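Long-range contacts in beta-galactosidase (Marinomonas sp. ef1, PDB 6Y2K), which hydrolyses terminal beta-D-galactose residues from beta-galactosides as a cold-active, hexameric GH42 enzyme from an Antarctic bacterium: residues Met120-Ala125 with Val227-Glu232; Trp137-Glu142 with Ala221-Gln226; Cys215-Val220 with His252-Gln257. All blocks are in the same frame, centred on the assembly; numbering follows the deposited sequence.

Interaction 1 of 3, residues Met120-Ala125 with Val227-Glu232; sequences MVTMMA and VDILRE
Ile229 carries most of this contact: its side chain leaves helix 205-233 toward helix 111-128 and meets Val121, Thr122 and Ala125. Its two branches divide the work. CG2, anti to the backbone N, sits against Ala125 CB at 3.8 Å and also meets Val121 CG1 at 3.9 Å. The other branch, CG1, is anti to the carbonyl carbon (chi1 -66°), and with chi2 at 160° it stretches out so that the terminal CD1 comes 3.5 Å from Thr122 OG1. Here the two side chains cross at about a right angle, and the touch is van der Waals; the hydroxyl has its polar partner in Arg118 O of its own helix. Thr122 reaches that carbonyl with OG1 lying beside its own backbone N.

Both segments belong to the outer helical layer of a (beta/alpha)8 TIM barrel; these two short segments run at 18° to each other, and their axes come within 9.5 Å. Ala125 contributes no more than a methyl, and the backbones draw close there, with Ala125 CA 6.1 Å from Leu230 CA. Leu230 joins from the flank: its CB points off to one side, but the end of the side chain turns in, CD2 lying 3.9 Å from Ala125 CB. Val121 has CG1 anti to the backbone N, which aims this methyl obliquely across Ile229. On the barrel side Leu230 also rests on Leu239 of strand 238-244, while a glycerol, probably from the crystallisation liquor, lies against Ile229.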
ATOM      1  N   MET A 120      15.919 -51.766  33.109  1.00 20.41           N
ATOM      2  CA  MET A 120      16.111 -50.545  33.897  1.00 20.33           C
ATOM      3  C   MET A 120      14.849 -50.133  34.659  1.00 19.17           C
ATOM      4  O   MET A 120      14.934 -49.725  35.820  1.00 18.47           O
ATOM      5  CB  MET A 120      16.618 -49.378  33.023  1.00 20.45           C
ATOM      6  CG  MET A 120      16.658 -48.029  33.733  1.00 20.77           C
ATOM      7  SD  MET A 120      17.688 -47.985  35.215  1.00 22.13           S
ATOM      8  CE  MET A 120      19.324 -47.882  34.502  1.00 22.29           C
ATOM      9  N   VAL A 121      13.693 -50.230  34.011  1.00 18.89           N
ATOM     10  CA  VAL A 121      12.438 -49.861  34.666  1.00 18.88           C
ATOM     11  C   VAL A 121      12.121 -50.828  35.814  1.00 18.49           C
ATOM     12  O   VAL A 121      11.632 -50.397  36.860  1.00 18.66           O
ATOM     13  CB  VAL A 121      11.262 -49.747  33.676  1.00 18.78           C
ATOM     14  CG1 VAL A 121       9.943 -49.506  34.415  1.00 18.71           C
ATOM     15  CG2 VAL A 121      11.519 -48.598  32.703  1.00 18.84           C
ATOM     16  N   THR A 122      12.402 -52.114  35.620  1.00 18.22           N
ATOM     17  CA  THR A 122      12.277 -53.095  36.700  1.00 18.61           C
ATOM     18  C   THR A 122      13.214 -52.765  37.862  1.00 18.92           C
ATOM     19  O   THR A 122      12.776 -52.756  39.015  1.00 18.80           O
ATOM     20  CB  THR A 122      12.529 -54.529  36.208  1.00 18.61           C
ATOM     21  OG1 THR A 122      11.576 -54.852  35.192  1.00 18.59           O
ATOM     22  CG2 THR A 122      12.395 -55.541  37.370  1.00 18.81           C
ATOM     23  N   MET A 123      14.485 -52.480  37.567  1.00 19.45           N
ATOM     24  CA  MET A 123      15.433 -52.062  38.610  1.00 20.28           C
ATOM     25  C   MET A 123      14.914 -50.874  39.421  1.00 19.77           C
ATOM     26  O   MET A 123      14.917 -50.915  40.650  1.00 18.94           O
ATOM     27  CB  MET A 123      16.798 -51.689  38.021  1.00 21.81           C
ATOM     28  CG  MET A 123      17.715 -52.855  37.695  1.00 23.62           C
ATOM     29  SD  MET A 123      19.420 -52.285  37.459  1.00 26.95           S
ATOM     30  CE  MET A 123      19.258 -51.318  35.975  1.00 27.34           C
ATOM     31  N   MET A 124      14.471 -49.824  38.726  1.00 19.86           N
ATOM     32  CA  MET A 124      13.956 -48.603  39.381  1.00 20.40           C
ATOM     33  C   MET A 124      12.683 -48.825  40.173  1.00 20.01           C
ATOM     34  O   MET A 124      12.562 -48.332  41.294  1.00 20.97           O
ATOM     35  CB  MET A 124      13.658 -47.497  38.365  1.00 20.95           C
ATOM     36  CG  MET A 124      14.773 -46.505  38.167  1.00 21.72           C
ATOM     37  SD  MET A 124      14.198 -45.068  37.238  1.00 21.14           S
ATOM     38  CE  MET A 124      14.187 -43.722  38.416  1.00 21.91           C
ATOM     39  N   ALA A 125      11.729 -49.519  39.559  1.00 19.82           N
ATOM     40  CA  ALA A 125      10.441 -49.817  40.191  1.00 19.60           C
ATOM     41  C   ALA A 125      10.573 -50.708  41.438  1.00 20.04           C
ATOM     42  O   ALA A 125       9.813 -50.547  42.395  1.00 20.12           O
ATOM     43  CB  ALA A 125       9.511 -50.466  39.188  1.00 19.43           C
ATOM     44  N   VAL A 227       4.355 -49.541  31.954  1.00 19.43           N
ATOM     45  CA  VAL A 227       3.140 -49.522  32.782  1.00 19.60           C
ATOM     46  C   VAL A 227       2.941 -50.857  33.532  1.00 19.66           C
ATOM     47  O   VAL A 227       2.622 -50.858  34.726  1.00 19.06           O
ATOM     48  CB  VAL A 227       1.884 -49.192  31.925  1.00 19.50           C
ATOM     49  CG1 VAL A 227       0.586 -49.508  32.666  1.00 20.15           C
ATOM     50  CG2 VAL A 227       1.896 -47.729  31.493  1.00 19.52           C
ATOM     51  N   ASP A 228       3.111 -51.979  32.832  1.00 19.78           N
ATOM     52  CA  ASP A 228       2.914 -53.299  33.461  1.00 19.94           C
ATOM     53  C   ASP A 228       3.870 -53.506  34.648  1.00 20.21           C
ATOM     54  O   ASP A 228       3.445 -53.986  35.711  1.00 20.09           O
ATOM     55  CB  ASP A 228       3.059 -54.437  32.455  1.00 19.84           C
ATOM     56  CG  ASP A 228       1.922 -54.496  31.445  1.00 20.50           C
ATOM     57  OD1 ASP A 228       0.862 -53.860  31.631  1.00 20.66           O
ATOM     58  OD2 ASP A 228       2.100 -55.215  30.447  1.00 21.70           O
ATOM     59  N   ILE A 229       5.134 -53.108  34.473  1.00 19.45           N
ATOM     60  CA  ILE A 229       6.131 -53.173  35.548  1.00 19.25           C
ATOM     61  C   ILE A 229       5.755 -52.268  36.724  1.00 19.55           C
ATOM     62  O   ILE A 229       5.867 -52.683  37.890  1.00 18.73           O
ATOM     63  CB  ILE A 229       7.538 -52.782  35.037  1.00 19.16           C
ATOM     64  CG1 ILE A 229       8.053 -53.816  34.029  1.00 19.02           C
ATOM     65  CG2 ILE A 229       8.534 -52.652  36.194  1.00 19.23           C
ATOM     66  CD1 ILE A 229       9.154 -53.300  33.127  1.00 19.49           C
ATOM     67  N   LEU A 230       5.330 -51.038  36.415  1.00 18.81           N
ATOM     68  CA  LEU A 230       4.988 -50.063  37.439  1.00 19.30           C
ATOM     69  C   LEU A 230       3.696 -50.428  38.193  1.00 19.78           C
ATOM     70  O   LEU A 230       3.614 -50.172  39.398  1.00 19.39           O
ATOM     71  CB  LEU A 230       4.920 -48.646  36.850  1.00 19.23           C
ATOM     72  CG  LEU A 230       6.261 -48.094  36.327  1.00 18.78           C
ATOM     73  CD1 LEU A 230       6.051 -46.883  35.423  1.00 18.57           C
ATOM     74  CD2 LEU A 230       7.210 -47.759  37.470  1.00 19.03           C
ATOM     75  N   ARG A 231       2.719 -51.030  37.510  1.00 20.53           N
ATOM     76  CA  ARG A 231       1.509 -51.560  38.178  1.00 22.65           C
ATOM     77  C   ARG A 231       1.841 -52.641  39.207  1.00 23.97           C
ATOM     78  O   ARG A 231       1.255 -52.669  40.292  1.00 23.94           O
ATOM     79  CB  ARG A 231       0.522 -52.178  37.174  1.00 23.65           C
ATOM     80  CG  ARG A 231      -0.192 -51.220  36.238  1.00 24.93           C
ATOM     81  CD  ARG A 231      -0.931 -50.126  36.973  1.00 25.62           C
ATOM     82  NE  ARG A 231      -1.697 -49.294  36.049  1.00 26.04           N
ATOM     83  CZ  ARG A 231      -2.176 -48.087  36.338  1.00 25.77           C
ATOM     84  NH1 ARG A 231      -1.981 -47.526  37.541  1.00 25.45           N
ATOM     85  NH2 ARG A 231      -2.846 -47.426  35.403  1.00 26.83           N
ATOM     86  N   GLU A 232       2.759 -53.533  38.842  1.00 25.22           N
ATOM     87  CA  GLU A 232       3.180 -54.638  39.712  1.00 26.93           C
ATOM     88  C   GLU A 232       3.929 -54.120  40.942  1.00 25.25           C
ATOM     89  O   GLU A 232       3.584 -54.468  42.074  1.00 24.06           O
ATOM     90  CB  GLU A 232       4.049 -55.625  38.912  1.00 29.98           C
ATOM     91  CG  GLU A 232       4.687 -56.782  39.683  1.00 33.69           C
ATOM     92  CD  GLU A 232       3.696 -57.720  40.354  1.00 37.85           C
ATOM     93  OE1 GLU A 232       4.137 -58.493  41.239  1.00 43.74           O
ATOM     94  OE2 GLU A 232       2.488 -57.714  40.006  1.00 41.10           O
TER

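Interaction 2 of 3, residues Trp137-Glu142 with Ala221-Gln226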
ATOM      1  N   TRP A 137       4.634 -41.830  38.755  1.00 16.21           N
ATOM      2  CA  TRP A 137       5.714 -42.090  37.801  1.00 16.11           C
ATOM      3  C   TRP A 137       5.392 -41.483  36.448  1.00 16.01           C
ATOM      4  O   TRP A 137       4.275 -41.648  35.959  1.00 15.51           O
ATOM      5  CB  TRP A 137       5.924 -43.592  37.591  1.00 16.53           C
ATOM      6  CG  TRP A 137       6.454 -44.356  38.769  1.00 16.80           C
ATOM      7  CD1 TRP A 137       5.739 -44.817  39.831  1.00 17.13           C
ATOM      8  CD2 TRP A 137       7.801 -44.780  38.976  1.00 16.91           C
ATOM      9  NE1 TRP A 137       6.558 -45.491  40.693  1.00 17.25           N
ATOM     10  CE2 TRP A 137       7.830 -45.492  40.190  1.00 17.20           C
ATOM     11  CE3 TRP A 137       8.989 -44.639  38.244  1.00 17.03           C
ATOM     12  CZ2 TRP A 137       9.004 -46.064  40.700  1.00 17.23           C
ATOM     13  CZ3 TRP A 137      10.158 -45.206  38.746  1.00 17.06           C
ATOM     14  CH2 TRP A 137      10.158 -45.904  39.966  1.00 17.13           C
ATOM     15  N   GLN A 138       6.373 -40.806  35.845  1.00 15.79           N
ATOM     16  CA  GLN A 138       6.311 -40.406  34.430  1.00 15.45           C
ATOM     17  C   GLN A 138       7.086 -41.428  33.613  1.00 15.69           C
ATOM     18  O   GLN A 138       8.275 -41.646  33.867  1.00 15.85           O
ATOM     19  CB  GLN A 138       6.932 -39.020  34.210  1.00 15.20           C
ATOM     20  CG  GLN A 138       6.961 -38.581  32.740  1.00 14.89           C
ATOM     21  CD  GLN A 138       7.641 -37.247  32.535  1.00 14.67           C
ATOM     22  OE1 GLN A 138       7.083 -36.213  32.877  1.00 14.84           O
ATOM     23  NE2 GLN A 138       8.848 -37.262  31.966  1.00 14.28           N
ATOM     24  N   THR A 139       6.434 -42.051  32.633  1.00 15.71           N
ATOM     25  CA  THR A 139       7.131 -42.948  31.707  1.00 15.53           C
ATOM     26  C   THR A 139       7.904 -42.136  30.669  1.00 15.33           C
ATOM     27  O   THR A 139       7.328 -41.289  30.004  1.00 14.82           O
ATOM     28  CB  THR A 139       6.159 -43.882  30.978  1.00 15.57           C
ATOM     29  OG1 THR A 139       5.102 -43.114  30.388  1.00 15.59           O
ATOM     30  CG2 THR A 139       5.575 -44.901  31.953  1.00 15.84           C
ATOM     31  N   ASP A 140       9.207 -42.373  30.554  1.00 15.70           N
ATOM     32  CA  ASP A 140      10.008 -41.795  29.472  1.00 15.91           C
ATOM     33  C   ASP A 140       9.918 -40.238  29.563  1.00 16.18           C
ATOM     34  O   ASP A 140       9.914 -39.679  30.681  1.00 16.59           O
ATOM     35  CB  ASP A 140       9.522 -42.402  28.135  1.00 15.82           C
ATOM     36  CG  ASP A 140      10.535 -42.291  26.987  1.00 16.05           C
ATOM     37  OD1 ASP A 140      10.498 -41.250  26.275  1.00 15.60           O
ATOM     38  OD2 ASP A 140      11.293 -43.264  26.743  1.00 15.20           O
ATOM     39  N   ASN A 141       9.884 -39.546  28.425  1.00 15.64           N
ATOM     40  CA  ASN A 141       9.768 -38.088  28.383  1.00 15.55           C
ATOM     41  C   ASN A 141       9.417 -37.649  26.960  1.00 15.28           C
ATOM     42  O   ASN A 141      10.242 -37.769  26.057  1.00 14.46           O
ATOM     43  CB  ASN A 141      11.069 -37.402  28.813  1.00 15.55           C
ATOM     44  CG  ASN A 141      10.899 -35.898  28.971  1.00 16.09           C
ATOM     45  OD1 ASN A 141      10.331 -35.422  29.975  1.00 16.29           O
ATOM     46  ND2 ASN A 141      11.365 -35.141  27.976  1.00 15.40           N
ATOM     47  N   GLU A 142       8.192 -37.163  26.775  1.00 15.37           N
ATOM     48  CA  GLU A 142       7.738 -36.577  25.511  1.00 15.60           C
ATOM     49  C   GLU A 142       7.944 -37.522  24.331  1.00 15.36           C
ATOM     50  O   GLU A 142       8.717 -37.245  23.411  1.00 14.82           O
ATOM     51  CB  GLU A 142       8.413 -35.214  25.251  1.00 16.03           C
ATOM     52  CG  GLU A 142       8.008 -34.097  26.214  1.00 16.46           C
ATOM     53  CD  GLU A 142       8.488 -32.721  25.757  1.00 17.09           C
ATOM     54  OE1 GLU A 142       9.581 -32.639  25.161  1.00 17.49           O
ATOM     55  OE2 GLU A 142       7.773 -31.712  25.985  1.00 17.23           O
ATOM     56  N   ALA A 221       2.857 -49.935  22.668  1.00 15.87           N
ATOM     57  CA  ALA A 221       3.551 -51.131  23.189  1.00 16.23           C
ATOM     58  C   ALA A 221       4.758 -50.798  24.069  1.00 16.17           C
ATOM     59  O   ALA A 221       4.947 -51.406  25.128  1.00 15.75           O
ATOM     60  CB  ALA A 221       3.989 -52.033  22.042  1.00 16.46           C
ATOM     61  N   PHE A 222       5.567 -49.839  23.622  1.00 16.02           N
ATOM     62  CA  PHE A 222       6.733 -49.346  24.381  1.00 15.94           C
ATOM     63  C   PHE A 222       6.331 -48.812  25.751  1.00 16.22           C
ATOM     64  O   PHE A 222       6.998 -49.084  26.758  1.00 16.87           O
ATOM     65  CB  PHE A 222       7.440 -48.254  23.571  1.00 15.61           C
ATOM     66  CG  PHE A 222       8.706 -47.713  24.194  1.00 15.23           C
ATOM     67  CD1 PHE A 222       8.662 -46.648  25.085  1.00 15.06           C
ATOM     68  CD2 PHE A 222       9.948 -48.224  23.832  1.00 15.31           C
ATOM     69  CE1 PHE A 222       9.827 -46.114  25.625  1.00 15.18           C
ATOM     70  CE2 PHE A 222      11.121 -47.702  24.372  1.00 15.20           C
ATOM     71  CZ  PHE A 222      11.060 -46.648  25.276  1.00 15.19           C
ATOM     72  N   ASN A 223       5.246 -48.042  25.780  1.00 16.58           N
ATOM     73  CA  ASN A 223       4.720 -47.479  27.017  1.00 16.40           C
ATOM     74  C   ASN A 223       4.101 -48.567  27.910  1.00 16.93           C
ATOM     75  O   ASN A 223       4.303 -48.567  29.131  1.00 16.64           O
ATOM     76  CB  ASN A 223       3.685 -46.389  26.702  1.00 16.40           C
ATOM     77  CG  ASN A 223       3.137 -45.720  27.952  1.00 16.53           C
ATOM     78  OD1 ASN A 223       3.875 -45.063  28.688  1.00 16.57           O
ATOM     79  ND2 ASN A 223       1.836 -45.893  28.200  1.00 15.74           N
ATOM     80  N   LYS A 224       3.355 -49.481  27.294  1.00 17.46           N
ATOM     81  CA  LYS A 224       2.661 -50.548  28.017  1.00 19.07           C
ATOM     82  C   LYS A 224       3.616 -51.472  28.790  1.00 20.17           C
ATOM     83  O   LYS A 224       3.275 -51.935  29.890  1.00 20.86           O
ATOM     84  CB  LYS A 224       1.791 -51.359  27.053  1.00 19.74           C
ATOM     85  CG  LYS A 224       0.951 -52.472  27.672  1.00 20.78           C
ATOM     86  CD  LYS A 224       0.142 -51.991  28.870  1.00 21.87           C
ATOM     87  CE  LYS A 224      -1.112 -52.822  29.115  1.00 23.56           C
ATOM     88  NZ  LYS A 224      -0.822 -54.246  29.449  1.00 24.55           N
ATOM     89  N   LEU A 225       4.806 -51.726  28.250  1.00 20.19           N
ATOM     90  CA  LEU A 225       5.758 -52.569  28.971  1.00 21.61           C
ATOM     91  C   LEU A 225       6.198 -51.905  30.284  1.00 20.47           C
ATOM     92  O   LEU A 225       6.348 -52.589  31.297  1.00 20.26           O
ATOM     93  CB  LEU A 225       6.940 -53.007  28.093  1.00 23.64           C
ATOM     94  CG  LEU A 225       8.266 -52.250  28.018  1.00 25.46           C
ATOM     95  CD1 LEU A 225       9.125 -52.410  29.270  1.00 25.83           C
ATOM     96  CD2 LEU A 225       9.033 -52.736  26.793  1.00 27.13           C
ATOM     97  N   GLN A 226       6.368 -50.584  30.275  1.00 19.31           N
ATOM     98  CA  GLN A 226       6.726 -49.843  31.487  1.00 19.06           C
ATOM     99  C   GLN A 226       5.552 -49.803  32.466  1.00 19.57           C
ATOM    100  O   GLN A 226       5.731 -50.023  33.664  1.00 19.69           O
ATOM    101  CB  GLN A 226       7.215 -48.426  31.150  1.00 18.68           C
ATOM    102  CG  GLN A 226       8.428 -48.409  30.212  1.00 18.80           C
ATOM    103  CD  GLN A 226       9.207 -47.096  30.193  1.00 18.76           C
ATOM    104  OE1 GLN A 226       9.128 -46.298  31.145  1.00 19.98           O
ATOM    105  NE2 GLN A 226       9.945 -46.859  29.133  1.00 17.20           N
TER
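The Phe222 ring turns its edge, not a face, to residues 137-142: the Asp140 carboxylate stands almost perpendicular to it, planes 81° apart, with OD2 near the ring plane and 3.4 Å from Phe222 CE1. An oxygen so placed meets the weakly positive C-H rim of the ring, probably a mildly favourable approach. The same carboxylate is held by Thr74 through OD2 and Arg104 through OD1. This is the C-terminal, active-site end of the fourth barrel strand in the TIM fold, packed against helix 205-233, the barrel helix reached after a long excursion. The Asn141-Glu142 pair just beyond matches the Asn-Glu motif which, in clan GH-A relatives, carries the acid/base.

Two further flat groups come from the helix. The Asn223 amide points its oxygen at Thr139, and Asn223 OD1 is gripped by two hydroxyls, Tyr143 OH and Thr139 OG1; the latter donates over 2.9 Å, nearly along the C=O axis (167°). OG1 gets there from the crowded position between backbone N and carbonyl carbon (chi1 51°). Gln226 runs extended beside Thr139, its OE1 3.8 Å from Thr139 CB, a van der Waals approach; the polar partner of that oxygen is Thr72 OG1.

Within 137-142, Gln138 NE2 donates in its amide plane to Asp140 O at 2.9 Å, and Asn141 N reaches Asp140 OD1 at 2.8 Å from above the carboxylate plane.

Interaction 3 of 3, residues Cys215-Val220 with His252-Gln257; sequences CSDQVV and HHKVGQ
Three valines make the packed, apolar half of this contact, and one salt bridge makes the other. Val255 CG2, anti to its carbonyl carbon, touches both valines of helix 205-233: Val220 CG2 lies 3.9 Å away from it, and Val219 CG1 is a little farther, at 4.2 Å. Val220 and Val255 slide past each other in opposite directions, so methyl meets methyl rather than one side chain sinking into the other. The backbones come nearest at this point, with 5.2 Å between Val220 CA and Val255 CA. Val255 and Val219 are both buried, backed by Phe250 and Phe108 respectively.

The other side is looser. Lys254 is partly exposed and fully extended, CG anti to the backbone N and all torsions close to anti. That straight chain carries it over Val220, crossing it at about a right angle with Lys254 CG 4.0 Å from Val220 CG2, and brings the ammonium to the carboxylate of Asp217. The bridge is short but one-sided: Lys254 NZ donates to Asp217 OD1 at 2.7 Å, whereas OD2 stays 3.7 Å from NZ. The ammonium approaches from above the carboxylate plane, 32° out of it. OD2 takes its own bond from Trp163 NE1, which should help to fix the rotation of the carboxylate.

The short helix 252-256 stands between barrel strands 238-244 and 261-266, as the next helix round the TIM barrel after 205-233, and its axis makes an angle of 25° with that helix. Helix 154-168 supplies Trp163 to the Asp217 side, while the rings of His252 and His253 meet Tyr418 at the start of helix 418-426.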
ATOM      1  N   CYS A 215       3.318 -47.528  13.568  1.00 15.44           N
ATOM      2  CA  CYS A 215       4.278 -46.751  14.355  1.00 15.57           C
ATOM      3  C   CYS A 215       3.658 -46.219  15.656  1.00 15.56           C
ATOM      4  O   CYS A 215       4.293 -46.269  16.718  1.00 15.13           O
ATOM      5  CB  CYS A 215       4.885 -45.612  13.527  1.00 15.58           C
ATOM      6  SG  CYS A 215       6.001 -46.180  12.216  1.00 16.26           S
ATOM      7  N   SER A 216       2.420 -45.741  15.574  1.00 15.37           N
ATOM      8  CA  SER A 216       1.697 -45.304  16.762  1.00 15.38           C
ATOM      9  C   SER A 216       1.524 -46.473  17.742  1.00 15.57           C
ATOM     10  O   SER A 216       1.763 -46.322  18.935  1.00 15.23           O
ATOM     11  CB  SER A 216       0.336 -44.723  16.387  1.00 15.08           C
ATOM     12  OG  SER A 216      -0.357 -44.290  17.540  1.00 14.31           O
ATOM     13  N   ASP A 217       1.118 -47.629  17.228  1.00 16.07           N
ATOM     14  CA  ASP A 217       1.011 -48.844  18.052  1.00 16.44           C
ATOM     15  C   ASP A 217       2.324 -49.262  18.732  1.00 16.07           C
ATOM     16  O   ASP A 217       2.282 -49.823  19.824  1.00 16.15           O
ATOM     17  CB  ASP A 217       0.436 -50.010  17.238  1.00 16.76           C
ATOM     18  CG  ASP A 217      -1.082 -49.973  17.141  1.00 16.77           C
ATOM     19  OD1 ASP A 217      -1.740 -49.167  17.830  1.00 16.70           O
ATOM     20  OD2 ASP A 217      -1.619 -50.782  16.367  1.00 17.38           O
ATOM     21  N   GLN A 218       3.468 -48.992  18.105  1.00 15.97           N
ATOM     22  CA  GLN A 218       4.769 -49.261  18.733  1.00 16.52           C
ATOM     23  C   GLN A 218       5.004 -48.340  19.942  1.00 16.34           C
ATOM     24  O   GLN A 218       5.624 -48.761  20.932  1.00 16.51           O
ATOM     25  CB  GLN A 218       5.932 -49.135  17.731  1.00 16.97           C
ATOM     26  CG  GLN A 218       5.822 -49.950  16.432  1.00 17.93           C
ATOM     27  CD  GLN A 218       5.307 -51.378  16.618  1.00 19.13           C
ATOM     28  OE1 GLN A 218       5.889 -52.180  17.365  1.00 22.26           O
ATOM     29  NE2 GLN A 218       4.228 -51.703  15.942  1.00 17.98           N
ATOM     30  N   VAL A 219       4.505 -47.100  19.875  1.00 15.55           N
ATOM     31  CA  VAL A 219       4.535 -46.203  21.040  1.00 15.74           C
ATOM     32  C   VAL A 219       3.658 -46.778  22.161  1.00 15.56           C
ATOM     33  O   VAL A 219       4.084 -46.829  23.304  1.00 15.29           O
ATOM     34  CB  VAL A 219       4.106 -44.748  20.703  1.00 15.40           C
ATOM     35  CG1 VAL A 219       4.183 -43.859  21.945  1.00 15.69           C
ATOM     36  CG2 VAL A 219       4.986 -44.171  19.590  1.00 15.36           C
ATOM     37  N   VAL A 220       2.455 -47.231  21.808  1.00 15.74           N
ATOM     38  CA  VAL A 220       1.540 -47.877  22.763  1.00 16.02           C
ATOM     39  C   VAL A 220       2.233 -49.053  23.455  1.00 16.27           C
ATOM     40  O   VAL A 220       2.226 -49.126  24.690  1.00 16.96           O
ATOM     41  CB  VAL A 220       0.221 -48.341  22.086  1.00 16.13           C
ATOM     42  CG1 VAL A 220      -0.677 -49.109  23.060  1.00 16.32           C
ATOM     43  CG2 VAL A 220      -0.530 -47.141  21.511  1.00 16.33           C
ATOM     44  N   HIS A 252      -2.856 -40.373  21.104  1.00 14.82           N
ATOM     45  CA  HIS A 252      -2.717 -40.022  22.520  1.00 15.07           C
ATOM     46  C   HIS A 252      -3.870 -40.575  23.366  1.00 15.76           C
ATOM     47  O   HIS A 252      -3.698 -40.792  24.566  1.00 17.09           O
ATOM     48  CB  HIS A 252      -2.631 -38.508  22.719  1.00 14.83           C
ATOM     49  CG  HIS A 252      -1.411 -37.871  22.119  1.00 14.88           C
ATOM     50  ND1 HIS A 252      -1.034 -38.052  20.803  1.00 14.53           N
ATOM     51  CD2 HIS A 252      -0.492 -37.037  22.660  1.00 14.71           C
ATOM     52  CE1 HIS A 252       0.067 -37.358  20.566  1.00 14.73           C
ATOM     53  NE2 HIS A 252       0.414 -36.728  21.674  1.00 14.47           N
ATOM     54  N   HIS A 253      -5.040 -40.780  22.766  1.00 16.42           N
ATOM     55  CA  HIS A 253      -6.146 -41.436  23.474  1.00 17.32           C
ATOM     56  C   HIS A 253      -5.799 -42.895  23.800  1.00 17.55           C
ATOM     57  O   HIS A 253      -6.089 -43.378  24.901  1.00 17.15           O
ATOM     58  CB  HIS A 253      -7.446 -41.397  22.663  1.00 18.00           C
ATOM     59  CG  HIS A 253      -7.966 -40.016  22.414  1.00 18.66           C
ATOM     60  ND1 HIS A 253      -7.928 -39.417  21.174  1.00 19.32           N
ATOM     61  CD2 HIS A 253      -8.506 -39.103  23.255  1.00 18.68           C
ATOM     62  CE1 HIS A 253      -8.448 -38.208  21.259  1.00 18.46           C
ATOM     63  NE2 HIS A 253      -8.802 -37.990  22.511  1.00 19.08           N
ATOM     64  N   LYS A 254      -5.158 -43.576  22.850  1.00 17.65           N
ATOM     65  CA  LYS A 254      -4.840 -44.999  22.996  1.00 18.10           C
ATOM     66  C   LYS A 254      -3.726 -45.210  24.021  1.00 18.15           C
ATOM     67  O   LYS A 254      -3.840 -46.078  24.889  1.00 18.28           O
ATOM     68  CB  LYS A 254      -4.494 -45.634  21.644  1.00 18.58           C
ATOM     69  CG  LYS A 254      -4.496 -47.156  21.660  1.00 19.26           C
ATOM     70  CD  LYS A 254      -4.293 -47.730  20.269  1.00 19.78           C
ATOM     71  CE  LYS A 254      -4.352 -49.255  20.300  1.00 20.24           C
ATOM     72  NZ  LYS A 254      -4.126 -49.874  18.965  1.00 20.16           N
ATOM     73  N   VAL A 255      -2.671 -44.398  23.947  1.00 17.79           N
ATOM     74  CA  VAL A 255      -1.619 -44.408  24.982  1.00 18.07           C
ATOM     75  C   VAL A 255      -2.244 -44.099  26.350  1.00 18.19           C
ATOM     76  O   VAL A 255      -1.916 -44.745  27.342  1.00 18.44           O
ATOM     77  CB  VAL A 255      -0.476 -43.419  24.657  1.00 17.74           C
ATOM     78  CG1 VAL A 255       0.485 -43.246  25.833  1.00 18.14           C
ATOM     79  CG2 VAL A 255       0.287 -43.892  23.428  1.00 17.85           C
ATOM     80  N   GLY A 256      -3.162 -43.132  26.379  1.00 18.97           N
ATOM     81  CA  GLY A 256      -3.861 -42.730  27.596  1.00 19.29           C
ATOM     82  C   GLY A 256      -4.683 -43.802  28.294  1.00 19.57           C
ATOM     83  O   GLY A 256      -4.858 -43.719  29.512  1.00 19.27           O
ATOM     84  N   GLN A 257      -5.179 -44.796  27.546  1.00 20.07           N
ATOM     85  CA  GLN A 257      -5.924 -45.938  28.110  0.50 20.83           C
ATOM     86  C   GLN A 257      -5.101 -46.697  29.159  1.00 20.64           C
ATOM     87  O   GLN A 257      -5.655 -47.294  30.081  1.00 20.29           O
ATOM     88  CB  GLN A 257      -6.330 -46.945  27.017  0.50 21.73           C
ATOM     89  CG  GLN A 257      -7.374 -46.485  26.012  0.50 22.40           C
ATOM     90  CD  GLN A 257      -7.584 -47.503  24.901  0.50 22.97           C
ATOM     91  OE1 GLN A 257      -8.280 -47.240  23.925  0.50 23.19           O
ATOM     92  NE2 GLN A 257      -6.966 -48.676  25.045  0.50 24.02           N
TER

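How the interactions relate
Coming from the N terminus, the chain passes through helix 111-128 and strand 134-138, then makes a long excursion before helix 205-233, the element all three contacts share. Interaction 1 closes the widest loop, from 120-125 to 227-232, and interaction 2, from 137-142 to 221-226, lies wholly within it. Interaction 3 starts further back on the same helix and runs forward to 252-257, so it crosses both. Leu230 CD2 lies 3.4 Å from Trp137 CD2, joining interactions 1 and 2; Asn223 ND2 and Val255 CG1 link interactions 2 and 3. Helix 205-233 is thereby tied to the preceding barrel helix, the fourth strand and the helix that follows.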